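Long-range contacts in sensor protein, Kinase (PDB 3GRC), which probably serves as the phosphoryl-accepting receiver domain of a sensor histidine kinase in two-component signalling: residues P7-C12 against P50-T55; S38-L43 against L60-G65; M54-N59 against S67-L72; A82-S87 against L119-A124; A90-L95 against W107-I112. All coordinates share one frame; numbering follows the deposited sequence.

Contact 1: P7-C12 against P50-T55; sequences PRILIC and PYAAMT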
# COMPACT_ATOMS: atom_id res chain seq x y z
N PRO A 7 -3.93 -14.29 2.26
CA PRO A 7 -4.10 -12.88 2.67
C PRO A 7 -4.19 -12.01 1.40
O PRO A 7 -3.36 -12.16 0.51
CB PRO A 7 -2.84 -12.58 3.48
CG PRO A 7 -2.36 -13.93 3.92
CD PRO A 7 -2.65 -14.82 2.74
N ARG A 8 -5.16 -11.11 1.32
CA ARG A 8 -5.28 -10.29 0.12
C ARG A 8 -4.77 -8.86 0.26
O ARG A 8 -5.07 -8.17 1.23
CB ARG A 8 -6.73 -10.29 -0.37
CG ARG A 8 -6.95 -9.59 -1.71
CD ARG A 8 -8.39 -9.73 -2.24
NE ARG A 8 -8.60 -11.05 -2.80
CZ ARG A 8 -8.83 -11.32 -4.07
NH1 ARG A 8 -8.90 -10.35 -4.97
NH2 ARG A 8 -8.98 -12.57 -4.46
N ILE A 9 -3.99 -8.42 -0.72
CA ILE A 9 -3.41 -7.07 -0.71
C ILE A 9 -4.07 -6.16 -1.74
O ILE A 9 -4.34 -6.58 -2.85
CB ILE A 9 -1.90 -7.12 -1.05
CG1 ILE A 9 -1.18 -8.09 -0.12
CG2 ILE A 9 -1.30 -5.72 -0.97
CD1 ILE A 9 -1.30 -7.75 1.34
N LEU A 10 -4.34 -4.91 -1.37
CA LEU A 10 -4.91 -3.97 -2.32
C LEU A 10 -3.77 -3.09 -2.86
O LEU A 10 -3.17 -2.32 -2.12
CB LEU A 10 -5.98 -3.09 -1.67
CG LEU A 10 -6.54 -1.97 -2.56
CD1 LEU A 10 -7.31 -2.54 -3.74
CD2 LEU A 10 -7.46 -1.10 -1.72
N ILE A 11 -3.49 -3.25 -4.15
CA ILE A 11 -2.44 -2.49 -4.82
C ILE A 11 -2.99 -1.22 -5.45
O ILE A 11 -3.81 -1.28 -6.37
CB ILE A 11 -1.82 -3.32 -5.97
CG1 ILE A 11 -1.28 -4.64 -5.43
CG2 ILE A 11 -0.74 -2.50 -6.67
CD1 ILE A 11 -0.84 -5.58 -6.53
N CYS A 12 -2.54 -0.07 -4.97
CA CYS A 12 -2.98 1.21 -5.53
C CYS A 12 -1.75 1.77 -6.22
O CYS A 12 -0.82 2.27 -5.57
CB CYS A 12 -3.45 2.15 -4.43
SG CYS A 12 -3.94 3.80 -4.97
N PRO A 50 -12.41 -7.63 2.67
CA PRO A 50 -11.31 -7.68 3.63
C PRO A 50 -9.94 -7.71 2.95
O PRO A 50 -9.71 -8.50 2.02
CB PRO A 50 -11.58 -8.97 4.41
CG PRO A 50 -13.08 -9.14 4.29
CD PRO A 50 -13.29 -8.80 2.84
N TYR A 51 -9.04 -6.85 3.42
CA TYR A 51 -7.67 -6.77 2.90
C TYR A 51 -6.69 -6.81 4.07
O TYR A 51 -6.91 -6.15 5.08
CB TYR A 51 -7.46 -5.46 2.13
CG TYR A 51 -8.08 -5.46 0.75
CD1 TYR A 51 -7.58 -6.28 -0.26
CD2 TYR A 51 -9.20 -4.69 0.48
CE1 TYR A 51 -8.19 -6.33 -1.50
CE2 TYR A 51 -9.82 -4.73 -0.76
CZ TYR A 51 -9.32 -5.55 -1.75
OH TYR A 51 -9.96 -5.62 -2.96
N ALA A 52 -5.63 -7.60 3.94
CA ALA A 52 -4.62 -7.71 4.99
C ALA A 52 -3.75 -6.45 4.97
O ALA A 52 -3.21 -6.04 6.01
CB ALA A 52 -3.76 -8.93 4.76
N ALA A 53 -3.61 -5.83 3.80
CA ALA A 53 -2.80 -4.64 3.68
C ALA A 53 -2.97 -3.97 2.32
O ALA A 53 -3.58 -4.51 1.42
CB ALA A 53 -1.34 -4.98 3.91
N MSE A 54 -2.41 -2.77 2.20
CA MSE A 54 -2.44 -1.99 0.97
C MSE A 54 -1.04 -1.49 0.66
O MSE A 54 -0.26 -1.19 1.57
CB MSE A 54 -3.37 -0.76 1.11
CG MSE A 54 -3.33 0.23 -0.07
SE MSE A 54 -4.70 1.65 0.10
CE MSE A 54 -4.35 2.52 -1.65
N THR A 55 -0.71 -1.41 -0.62
CA THR A 55 0.57 -0.85 -1.04
C THR A 55 0.14 0.46 -1.68
O THR A 55 -0.85 0.49 -2.43
CB THR A 55 1.32 -1.73 -2.07
OG1 THR A 55 0.59 -1.77 -3.30
CG2 THR A 55 1.48 -3.14 -1.53
O HOH W 1 1.05 0.20 -4.92
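Strand 8-12 and segment 50-55 run side by side as parallel neighbours, with Ile9 paired to Ala53, Leu10 to Met54 and Ile11 to Thr55. Four backbone hydrogen bonds join them. Arg8 O accepts from Ala52 N at 2.8 Å, before the second strand properly starts. Leu10 uses both its polar backbone atoms: its N donates to Ala53 O, and its O accepts from Thr55 N at 3.0 Å. Cys12 N closes the series on Thr55 O. A water hydrogen-bonds to Thr55 OG1 at 2.6 Å and donates to Cys12 O.

The aromatic contact is on Tyr51. Leu10 CB sits over the ring centre as a CH-pi contact, 3.8 Å from the centroid and 10° off the normal. The aliphatic part of Arg8 packs against the CE1 corner of the ring, with CD 3.5 Å from Tyr51 CE1. Arg8 CG is anti to the backbone N (chi1 -174°), which places it beside CE1 too. The polar ends of both residues turn to Asp34: Arg8 makes a salt bridge and Tyr51 OH a hydrogen bond.

Apolar contacts fill the other face of the sheet. Ile9 CD1 meets Ala53 CB at 3.8 Å, and Ile9 CG2 meets Thr55 CG2. Thr55 and Ile11 lie side by side.

Strand 53-56 is the central strand of the five-stranded parallel sheet of a CheY-like receiver fold, and 8-12 lies beside it. Strand 32-36 flanks strand 8-12. Helix 16-28 covers the Ile9, Ile11 and Thr55 face; helices 39-48 and 65-73 cover the face of Leu10 and Met54.

Contact 2: S38-L43 against L60-G65; sequences SAAQAL and LPDQDG
Asp62 lays its carboxylate against the first turn of helix 39-48, over Ser38, Ala39 and Ala40. OD2 accepts a hydrogen bond from Ala40 N at 3.2 Å. This N-H arrives on the syn side, 27° out of the carboxylate plane. OD1 takes a weak hydrogen bond from Ala39 N at 3.3 Å. The two oxygens thus take up two successive N-H groups at the helix start. The carboxylate would be favoured there by the positive end of the helix dipole. OD1 also takes a weak bond from Gln63 N, the next residue of its own loop. Asp62 CG stands between the backbone N and the carbonyl carbon (chi1 50°), and the carboxylate reaches across to the helix from there.

Ser38 is the N-cap of the same helix. Its OG accepts from Gln41 N at 3.2 Å, nearly straight at 172°. Its CB lies 3.3 Å from Asp62 OD2. Ser38 and Asp62 therefore share the work of satisfying the first-turn N-H groups.

Other packing lies beside the carboxylate. Ala39 CB points at the loop and meets Leu60 CD1 at 4.2 Å. The Gln63 chain, extended beyond CG, lies against Ala39 CB, and its NE2 comes within 4.1 Å of Leu43 CD1.

The loop 60-64 follows strand 53-56 and leads into helix 65-73, which Asp64 caps through Ser67 N. The contact thus ties the start of helix 39-48 to the approach to the next helix. Beneath it, Ala42 and Leu60 touch Cys12 of strand 8-12, while Ala39 and Leu43 pack on Leu68.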
# COMPACT_ATOMS: atom_id res chain seq x y z
N SER A 38 -6.07 4.53 -8.65
CA SER A 38 -6.27 5.86 -8.09
C SER A 38 -6.76 5.81 -6.65
O SER A 38 -7.25 4.78 -6.18
CB SER A 38 -7.28 6.66 -8.92
OG SER A 38 -8.61 6.26 -8.62
N ALA A 39 -6.63 6.94 -5.96
CA ALA A 39 -7.05 7.06 -4.57
C ALA A 39 -8.55 6.80 -4.43
O ALA A 39 -8.98 6.13 -3.49
CB ALA A 39 -6.70 8.44 -4.04
N ALA A 40 -9.32 7.32 -5.38
CA ALA A 40 -10.77 7.15 -5.36
C ALA A 40 -11.11 5.67 -5.44
O ALA A 40 -11.90 5.15 -4.62
CB ALA A 40 -11.39 7.91 -6.53
N GLN A 41 -10.52 4.98 -6.41
CA GLN A 41 -10.75 3.55 -6.57
C GLN A 41 -10.32 2.79 -5.33
O GLN A 41 -10.98 1.83 -4.93
CB GLN A 41 -9.97 3.00 -7.76
CG GLN A 41 -10.52 3.39 -9.10
CD GLN A 41 -9.99 2.46 -10.17
OE1 GLN A 41 -8.82 2.08 -10.14
NE2 GLN A 41 -10.84 2.11 -11.13
N ALA A 42 -9.22 3.21 -4.72
CA ALA A 42 -8.75 2.54 -3.53
C ALA A 42 -9.76 2.70 -2.39
O ALA A 42 -10.08 1.74 -1.69
CB ALA A 42 -7.39 3.09 -3.12
N LEU A 43 -10.28 3.91 -2.20
CA LEU A 43 -11.26 4.16 -1.15
C LEU A 43 -12.53 3.32 -1.35
O LEU A 43 -13.06 2.74 -0.41
CB LEU A 43 -11.60 5.66 -1.09
CG LEU A 43 -10.45 6.50 -0.53
CD1 LEU A 43 -10.72 7.98 -0.66
CD2 LEU A 43 -10.25 6.11 0.92
N LEU A 60 0.07 9.64 -7.27
CA LEU A 60 -1.20 9.29 -7.91
C LEU A 60 -1.80 10.51 -8.63
O LEU A 60 -1.54 11.65 -8.26
CB LEU A 60 -2.19 8.79 -6.87
CG LEU A 60 -1.70 7.62 -6.02
CD1 LEU A 60 -2.68 7.38 -4.90
CD2 LEU A 60 -1.53 6.39 -6.90
N PRO A 61 -2.62 10.26 -9.67
CA PRO A 61 -3.26 11.34 -10.45
C PRO A 61 -4.16 12.26 -9.62
O PRO A 61 -3.79 13.40 -9.35
CB PRO A 61 -4.03 10.57 -11.52
CG PRO A 61 -4.38 9.27 -10.83
CD PRO A 61 -3.10 8.94 -10.11
N ASP A 62 -5.33 11.76 -9.20
CA ASP A 62 -6.28 12.54 -8.40
C ASP A 62 -5.69 13.07 -7.09
O ASP A 62 -5.19 14.20 -7.03
CB ASP A 62 -7.57 11.72 -8.12
CG ASP A 62 -7.30 10.31 -7.56
OD1 ASP A 62 -6.15 9.98 -7.19
OD2 ASP A 62 -8.27 9.51 -7.50
N GLN A 63 -5.76 12.27 -6.03
CA GLN A 63 -5.21 12.66 -4.73
C GLN A 63 -3.87 11.97 -4.60
O GLN A 63 -3.72 10.82 -5.03
CB GLN A 63 -6.09 12.15 -3.59
CG GLN A 63 -7.57 12.43 -3.71
CD GLN A 63 -8.37 11.64 -2.70
OE1 GLN A 63 -8.09 11.68 -1.50
NE2 GLN A 63 -9.36 10.89 -3.18
N ASP A 64 -2.90 12.64 -4.00
CA ASP A 64 -1.61 11.99 -3.83
C ASP A 64 -1.69 10.93 -2.74
O ASP A 64 -2.64 10.89 -1.96
CB ASP A 64 -0.52 13.01 -3.50
CG ASP A 64 -0.91 13.94 -2.38
OD1 ASP A 64 -1.20 13.45 -1.27
OD2 ASP A 64 -0.93 15.17 -2.63
N GLY A 65 -0.68 10.07 -2.69
CA GLY A 65 -0.65 9.00 -1.73
C GLY A 65 -0.82 9.36 -0.27
O GLY A 65 -1.52 8.66 0.44

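Contact 3: M54-N59 against S67-L72; sequences MTVDLN and SLIRAL
Strand 54-56 and helix 67-72 run roughly antiparallel, at 147° between directions, with axes 10.5 Å apart at closest approach. Side chains alone bridge that gap. Met54, a selenomethionine, stretches out from the strand, and its SE meets Leu72 CD1 at 3.8 Å. The two side chains cross at about a right angle. The Met54 chain is extended beyond CG, with CE anti to CB (chi3 -176°), and points tip to tip toward Leu68. The modelled CE approach there is too short, and its detail is doubtful. Val56 stands two residues on. Its CG2 meets Ile69 CG1 at 4.3 Å, and its CG1 is 4.5 Å from Leu68 CD2. All five residues are buried.

Just past the strand, Asp57 OD1 accepts from Asn59 N at 3.1 Å, an Asx turn. This N-H comes from above the carboxylate plane, 69° out of it. Asp57 OD1 also takes a hydrogen bond from Ser87 OG, and Lys110 NZ forms a weak, long ion pair with it.

This is the first strand-helix step of the beta-alpha-beta unit 53-56, 65-73 and 82-86. Asp57 lies just after strand 53-56, near the acidic Glu13, and is probably the phosphoacceptor typical of receiver domains.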
# COMPACT_ATOMS: atom_id res chain seq x y z
N MSE A 54 -2.41 -2.77 2.20
CA MSE A 54 -2.44 -1.99 0.97
C MSE A 54 -1.04 -1.49 0.66
O MSE A 54 -0.26 -1.19 1.57
CB MSE A 54 -3.37 -0.76 1.11
CG MSE A 54 -3.33 0.23 -0.07
SE MSE A 54 -4.70 1.65 0.10
CE MSE A 54 -4.35 2.52 -1.65
N THR A 55 -0.71 -1.41 -0.62
CA THR A 55 0.57 -0.85 -1.04
C THR A 55 0.14 0.46 -1.68
O THR A 55 -0.85 0.49 -2.43
CB THR A 55 1.32 -1.73 -2.07
OG1 THR A 55 0.59 -1.77 -3.30
CG2 THR A 55 1.48 -3.14 -1.53
N VAL A 56 0.86 1.53 -1.39
CA VAL A 56 0.51 2.83 -1.93
C VAL A 56 1.59 3.58 -2.69
O VAL A 56 2.70 3.77 -2.22
CB VAL A 56 0.02 3.77 -0.81
CG1 VAL A 56 -0.32 5.14 -1.37
CG2 VAL A 56 -1.17 3.15 -0.12
N ASP A 57 1.22 4.00 -3.89
CA ASP A 57 2.10 4.77 -4.75
C ASP A 57 1.90 6.22 -4.31
O ASP A 57 0.77 6.69 -4.21
CB ASP A 57 1.66 4.60 -6.21
CG ASP A 57 2.46 5.45 -7.17
OD1 ASP A 57 3.49 6.04 -6.76
OD2 ASP A 57 2.06 5.50 -8.37
N LEU A 58 2.98 6.92 -4.04
CA LEU A 58 2.88 8.30 -3.60
C LEU A 58 2.44 9.25 -4.72
O LEU A 58 1.75 10.23 -4.47
CB LEU A 58 4.21 8.75 -3.03
CG LEU A 58 4.25 9.09 -1.54
CD1 LEU A 58 3.58 7.99 -0.73
CD2 LEU A 58 5.69 9.28 -1.12
N ASN A 59 2.83 8.94 -5.95
CA ASN A 59 2.49 9.79 -7.10
C ASN A 59 1.23 9.38 -7.86
O ASN A 59 1.31 8.85 -8.96
CB ASN A 59 3.67 9.82 -8.06
CG ASN A 59 4.94 10.33 -7.40
OD1 ASN A 59 5.02 11.48 -6.99
ND2 ASN A 59 5.94 9.46 -7.29
N SER A 67 -2.43 11.83 0.97
CA SER A 67 -3.82 12.24 1.17
C SER A 67 -4.69 11.00 1.33
O SER A 67 -5.60 10.97 2.17
CB SER A 67 -4.30 13.05 -0.05
OG SER A 67 -5.71 13.22 -0.01
N LEU A 68 -4.43 9.99 0.51
CA LEU A 68 -5.16 8.75 0.57
C LEU A 68 -4.96 8.09 1.93
O LEU A 68 -5.93 7.69 2.58
CB LEU A 68 -4.69 7.81 -0.54
CG LEU A 68 -5.17 6.35 -0.49
CD1 LEU A 68 -6.68 6.27 -0.29
CD2 LEU A 68 -4.75 5.67 -1.79
N ILE A 69 -3.71 7.99 2.36
CA ILE A 69 -3.40 7.36 3.65
C ILE A 69 -4.04 8.09 4.83
O ILE A 69 -4.53 7.46 5.76
CB ILE A 69 -1.87 7.24 3.86
CG1 ILE A 69 -1.27 6.31 2.81
CG2 ILE A 69 -1.58 6.67 5.23
CD1 ILE A 69 0.24 6.24 2.83
N ARG A 70 -4.03 9.42 4.79
CA ARG A 70 -4.64 10.21 5.85
C ARG A 70 -6.13 9.90 5.93
O ARG A 70 -6.67 9.69 7.01
CB ARG A 70 -4.45 11.71 5.60
CG ARG A 70 -3.04 12.21 5.87
CD ARG A 70 -2.94 13.73 5.75
NE ARG A 70 -1.56 14.19 5.92
CZ ARG A 70 -0.81 13.97 7.00
NH1 ARG A 70 -1.29 13.29 8.04
NH2 ARG A 70 0.43 14.44 7.05
N ALA A 71 -6.78 9.85 4.77
CA ALA A 71 -8.21 9.57 4.70
C ALA A 71 -8.51 8.19 5.29
O ALA A 71 -9.50 8.02 6.00
CB ALA A 71 -8.69 9.65 3.25
N LEU A 72 -7.66 7.21 5.01
CA LEU A 72 -7.84 5.86 5.53
C LEU A 72 -7.70 5.78 7.06
O LEU A 72 -8.40 5.02 7.72
CB LEU A 72 -6.85 4.90 4.87
CG LEU A 72 -7.11 4.64 3.38
CD1 LEU A 72 -5.87 4.06 2.73
CD2 LEU A 72 -8.29 3.69 3.24

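Contact 4: A82-S87 against L119-A124; sequences AIVVVS and LSLHRA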
# COMPACT_ATOMS: atom_id res chain seq x y z
N ALA A 82 -2.81 -2.47 7.53
CA ALA A 82 -1.37 -2.31 7.33
C ALA A 82 -1.13 -1.65 5.96
O ALA A 82 -1.78 -2.00 4.99
CB ALA A 82 -0.66 -3.66 7.42
N ILE A 83 -0.23 -0.67 5.92
CA ILE A 83 0.07 0.04 4.69
C ILE A 83 1.58 0.14 4.44
O ILE A 83 2.35 0.47 5.34
CB ILE A 83 -0.48 1.47 4.73
CG1 ILE A 83 -2.00 1.44 4.86
CG2 ILE A 83 -0.04 2.23 3.47
CD1 ILE A 83 -2.65 2.80 4.70
N VAL A 84 1.99 -0.15 3.20
CA VAL A 84 3.38 -0.08 2.78
C VAL A 84 3.42 0.86 1.56
O VAL A 84 2.72 0.63 0.58
CB VAL A 84 3.94 -1.48 2.34
CG1 VAL A 84 5.30 -1.33 1.70
CG2 VAL A 84 4.04 -2.41 3.54
N VAL A 85 4.23 1.91 1.64
CA VAL A 85 4.35 2.84 0.52
C VAL A 85 5.41 2.27 -0.42
O VAL A 85 6.48 1.85 0.03
CB VAL A 85 4.81 4.25 0.99
CG1 VAL A 85 5.25 5.08 -0.21
CG2 VAL A 85 3.69 4.95 1.71
N VAL A 86 5.10 2.24 -1.71
CA VAL A 86 6.03 1.75 -2.74
C VAL A 86 5.94 2.86 -3.77
O VAL A 86 4.96 2.95 -4.51
CB VAL A 86 5.56 0.42 -3.37
CG1 VAL A 86 6.60 -0.05 -4.39
CG2 VAL A 86 5.33 -0.63 -2.29
N SER A 87 6.97 3.70 -3.80
CA SER A 87 6.95 4.83 -4.69
C SER A 87 8.35 5.31 -5.01
O SER A 87 9.29 5.07 -4.25
CB SER A 87 6.13 5.95 -4.04
OG SER A 87 5.93 7.04 -4.91
N LEU A 119 8.84 -9.21 2.88
CA LEU A 119 9.19 -9.17 4.29
C LEU A 119 8.42 -8.05 4.99
O LEU A 119 7.78 -8.28 6.02
CB LEU A 119 10.69 -8.95 4.47
CG LEU A 119 11.17 -8.81 5.92
CD1 LEU A 119 10.82 -10.08 6.71
CD2 LEU A 119 12.67 -8.57 5.94
N SER A 120 8.47 -6.85 4.41
CA SER A 120 7.77 -5.69 4.95
C SER A 120 6.26 -5.92 5.09
O SER A 120 5.68 -5.57 6.11
CB SER A 120 8.02 -4.45 4.08
OG SER A 120 9.37 -4.03 4.13
N LEU A 121 5.62 -6.50 4.08
CA LEU A 121 4.18 -6.74 4.21
C LEU A 121 3.88 -7.71 5.36
O LEU A 121 2.96 -7.49 6.13
CB LEU A 121 3.57 -7.26 2.89
CG LEU A 121 3.39 -6.20 1.80
CD1 LEU A 121 3.20 -6.87 0.46
CD2 LEU A 121 2.19 -5.31 2.11
N HIS A 122 4.67 -8.78 5.47
CA HIS A 122 4.49 -9.75 6.56
C HIS A 122 4.64 -9.03 7.91
O HIS A 122 3.80 -9.19 8.79
CB HIS A 122 5.51 -10.89 6.47
CG HIS A 122 5.13 -11.95 5.48
ND1 HIS A 122 6.06 -12.72 4.82
CD2 HIS A 122 3.92 -12.36 5.05
CE1 HIS A 122 5.43 -13.56 4.01
NE2 HIS A 122 4.14 -13.36 4.13
N ARG A 123 5.70 -8.25 8.04
CA ARG A 123 5.98 -7.47 9.24
C ARG A 123 4.81 -6.54 9.53
O ARG A 123 4.25 -6.55 10.62
CB ARG A 123 7.24 -6.61 9.05
CG ARG A 123 8.48 -7.05 9.82
CD ARG A 123 8.99 -8.38 9.33
NE ARG A 123 10.21 -8.82 10.01
CZ ARG A 123 11.37 -8.17 9.99
NH1 ARG A 123 11.50 -7.03 9.32
NH2 ARG A 123 12.41 -8.68 10.64
N ALA A 124 4.45 -5.73 8.53
CA ALA A 124 3.37 -4.75 8.68
C ALA A 124 2.04 -5.37 9.12
O ALA A 124 1.36 -4.85 10.00
CB ALA A 124 3.18 -3.99 7.38
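Ala82 and Val84 of strand 82-86 meet the last helix of the CheY-like receiver fold, 114-128, across one face of the parallel sheet. The strand and helix segments run nearly antiparallel, at 153°. Their axes come within 8.2 Å, and the residues between them are small or branched. The contact has no hydrogen bonds and is wholly buried.

Ser120 comes first along the helix. Its CB lies 4.5 Å from Val84 CG2, at the margin of contact. Its OG bonds back to Leu116 O in the same helix, so this hydroxyl is satisfied without the strand.

Leu121 follows. Its CD2 meets Val84 CG2 at 3.7 Å, and the two side chains cross at about a right angle. With CG anti to the carbonyl carbon (chi1 -76°), CG lies nearer to Val84 than CB does. The same side chain also touches Ala53 on the neighbouring strand, so it covers two strands.

Ala124 lies one turn after Ser120, and its N bonds to Ser120 O. Its methyl points at the sheet. Ala124 CB is 4.2 Å from Val84 CG2. Val84 CG2 therefore touches Ser120, Leu121 and Ala124.

Behind the strand, Ile83 and Val85 turn to the other face, where Ile69 of helix 65-73 packs on them. Leu108 of edge strand 106-108 also touches Val84. The closest approach is at Ala82. There Ala82 CB meets Ala124 CB at 3.9 Å and the carbonyl oxygen Ala124 O at 3.5 Å.

Contact 5: A90-L95 against W107-I112; sequences AREGEL and WLEKPI
Trp107 N donates to a water at 3.0 Å, and that water donates to Glu94 OE2 at 3.2 Å. The water links edge strand 106-108 to helix 90-97 in the beta-alpha-beta unit 82-86, 90-97 and 106-108. No direct hydrogen bond joins the two segments.

The main contact is the indole of Trp107 under Glu94. Glu94 CA lies over the six-membered ring as a CH-pi contact, 3.5 Å from the centroid and 8° off the normal. Glu94 CB covers the same face, 3.4 Å from Trp107 CD2. Glu94 CG is anti to the backbone N (chi1 175°). The chain beyond is extended, and its carboxylate lies almost parallel to the indole, the planes 9° apart. Gly93 brings bare backbone to the ring, its C 3.6 Å from Trp107 CZ3.

Glu109 reaches the start of the helix. Its OE2 touches Arg91 CB, but the guanidinium leads away. Glu92 OE1 brings a like charge to 4.5 Å of Glu109 OE2, which Arg91 may partly offset. Lys110 makes a salt bridge to Glu13 and precedes a cis Pro111, consistent with the active-site lysine of receiver domains. Ala90 points its methyl at the strand, with CB 3.2 Å from Leu108 O.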
# COMPACT_ATOMS: atom_id res chain seq x y z
N ALA A 90 9.79 7.77 -2.43
CA ALA A 90 9.42 7.24 -1.13
C ALA A 90 10.20 7.83 0.03
O ALA A 90 9.62 8.22 1.04
CB ALA A 90 9.57 5.73 -1.12
N ARG A 91 11.51 7.90 -0.13
CA ARG A 91 12.40 8.42 0.90
C ARG A 91 12.07 9.87 1.26
O ARG A 91 11.85 10.19 2.43
CB ARG A 91 13.85 8.28 0.44
CG ARG A 91 14.90 8.63 1.48
CD ARG A 91 16.29 8.36 0.91
NE ARG A 91 17.35 8.81 1.80
CZ ARG A 91 18.65 8.70 1.53
NH1 ARG A 91 19.05 8.16 0.39
NH2 ARG A 91 19.54 9.14 2.41
N GLU A 92 12.02 10.75 0.26
CA GLU A 92 11.70 12.15 0.52
C GLU A 92 10.26 12.31 1.02
O GLU A 92 9.95 13.27 1.72
CB GLU A 92 11.92 13.02 -0.72
CG GLU A 92 11.45 12.40 -2.03
CD GLU A 92 12.56 11.63 -2.76
OE1 GLU A 92 12.97 10.54 -2.29
OE2 GLU A 92 13.01 12.11 -3.82
N GLY A 93 9.39 11.37 0.65
CA GLY A 93 8.01 11.44 1.09
C GLY A 93 7.93 11.12 2.57
O GLY A 93 7.16 11.73 3.31
N GLU A 94 8.73 10.15 2.99
CA GLU A 94 8.81 9.71 4.38
C GLU A 94 9.39 10.81 5.26
O GLU A 94 8.87 11.11 6.34
CB GLU A 94 9.68 8.46 4.47
CG GLU A 94 9.96 7.95 5.90
CD GLU A 94 10.78 6.67 5.92
OE1 GLU A 94 11.38 6.32 4.88
OE2 GLU A 94 10.84 6.01 6.98
N LEU A 95 10.49 11.40 4.79
CA LEU A 95 11.18 12.46 5.50
C LEU A 95 10.25 13.66 5.72
O LEU A 95 10.33 14.33 6.75
CB LEU A 95 12.40 12.91 4.69
CG LEU A 95 13.28 14.01 5.26
CD1 LEU A 95 13.93 13.53 6.56
CD2 LEU A 95 14.33 14.41 4.23
N TRP A 107 8.40 2.50 4.00
CA TRP A 107 8.45 3.32 2.81
C TRP A 107 9.49 2.69 1.88
O TRP A 107 10.69 2.76 2.16
CB TRP A 107 8.85 4.75 3.16
CG TRP A 107 7.91 5.41 4.13
CD1 TRP A 107 7.72 5.09 5.44
CD2 TRP A 107 7.01 6.48 3.85
NE1 TRP A 107 6.77 5.90 6.01
CE2 TRP A 107 6.32 6.80 5.04
CE3 TRP A 107 6.73 7.26 2.71
CZ2 TRP A 107 5.36 7.79 5.14
CZ3 TRP A 107 5.76 8.26 2.79
CH2 TRP A 107 5.11 8.53 4.00
N LEU A 108 9.03 2.07 0.81
CA LEU A 108 9.91 1.39 -0.15
C LEU A 108 10.09 2.18 -1.44
O LEU A 108 9.13 2.71 -1.99
CB LEU A 108 9.35 0.00 -0.49
CG LEU A 108 9.16 -0.98 0.66
CD1 LEU A 108 8.76 -2.36 0.13
CD2 LEU A 108 10.47 -1.08 1.43
N GLU A 109 11.32 2.21 -1.93
CA GLU A 109 11.64 2.90 -3.17
C GLU A 109 11.53 1.99 -4.40
O GLU A 109 11.35 0.79 -4.28
CB GLU A 109 13.06 3.48 -3.10
CG GLU A 109 13.23 4.59 -2.06
CD GLU A 109 14.63 5.19 -2.04
OE1 GLU A 109 15.60 4.44 -1.78
OE2 GLU A 109 14.75 6.42 -2.28
N LYS A 110 11.62 2.60 -5.57
CA LYS A 110 11.61 1.89 -6.83
C LYS A 110 12.99 2.23 -7.40
O LYS A 110 13.47 3.35 -7.24
CB LYS A 110 10.51 2.42 -7.76
CG LYS A 110 9.07 2.05 -7.34
CD LYS A 110 8.07 2.74 -8.24
CE LYS A 110 6.63 2.52 -7.81
NZ LYS A 110 5.64 3.30 -8.63
N PRO A 111 13.67 1.26 -8.04
CA PRO A 111 13.25 -0.12 -8.28
C PRO A 111 12.95 -0.90 -7.00
O PRO A 111 13.68 -0.80 -6.02
CB PRO A 111 14.43 -0.71 -9.07
CG PRO A 111 15.59 0.04 -8.53
CD PRO A 111 15.06 1.47 -8.47
N ILE A 112 11.88 -1.67 -7.04
CA ILE A 112 11.43 -2.44 -5.90
C ILE A 112 12.28 -3.63 -5.49
O ILE A 112 12.63 -4.48 -6.30
CB ILE A 112 9.99 -2.95 -6.13
CG1 ILE A 112 9.08 -1.80 -6.58
CG2 ILE A 112 9.45 -3.58 -4.83
CD1 ILE A 112 7.71 -2.23 -7.07
O HOH W 2 10.73 3.04 5.73

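How the contacts relate
Contacts 3 and 4 are fully buried. Contact 1 is central but exposed at its Pro7 and Pro50 end. Contacts 2 and 5 lie farther out, their centres each about 12 Å from the chain's centre. Contact 1 is the one strand-to-strand pairing. Contacts 3 and 4 each lay a helix on the sheet with apolar side chains. Met54 and Thr55 belong to both contact 1 and contact 3. Strands 53-56 and 82-86 are neighbours, so contacts 3 and 4 are probably joined by backbone hydrogen bonds. In contact 2 a carboxylate meets helix N-H groups; in contact 5 an indole packs on a helix, with a bridging water. Leu58 touches Trp107, joining contact 3 to contact 5.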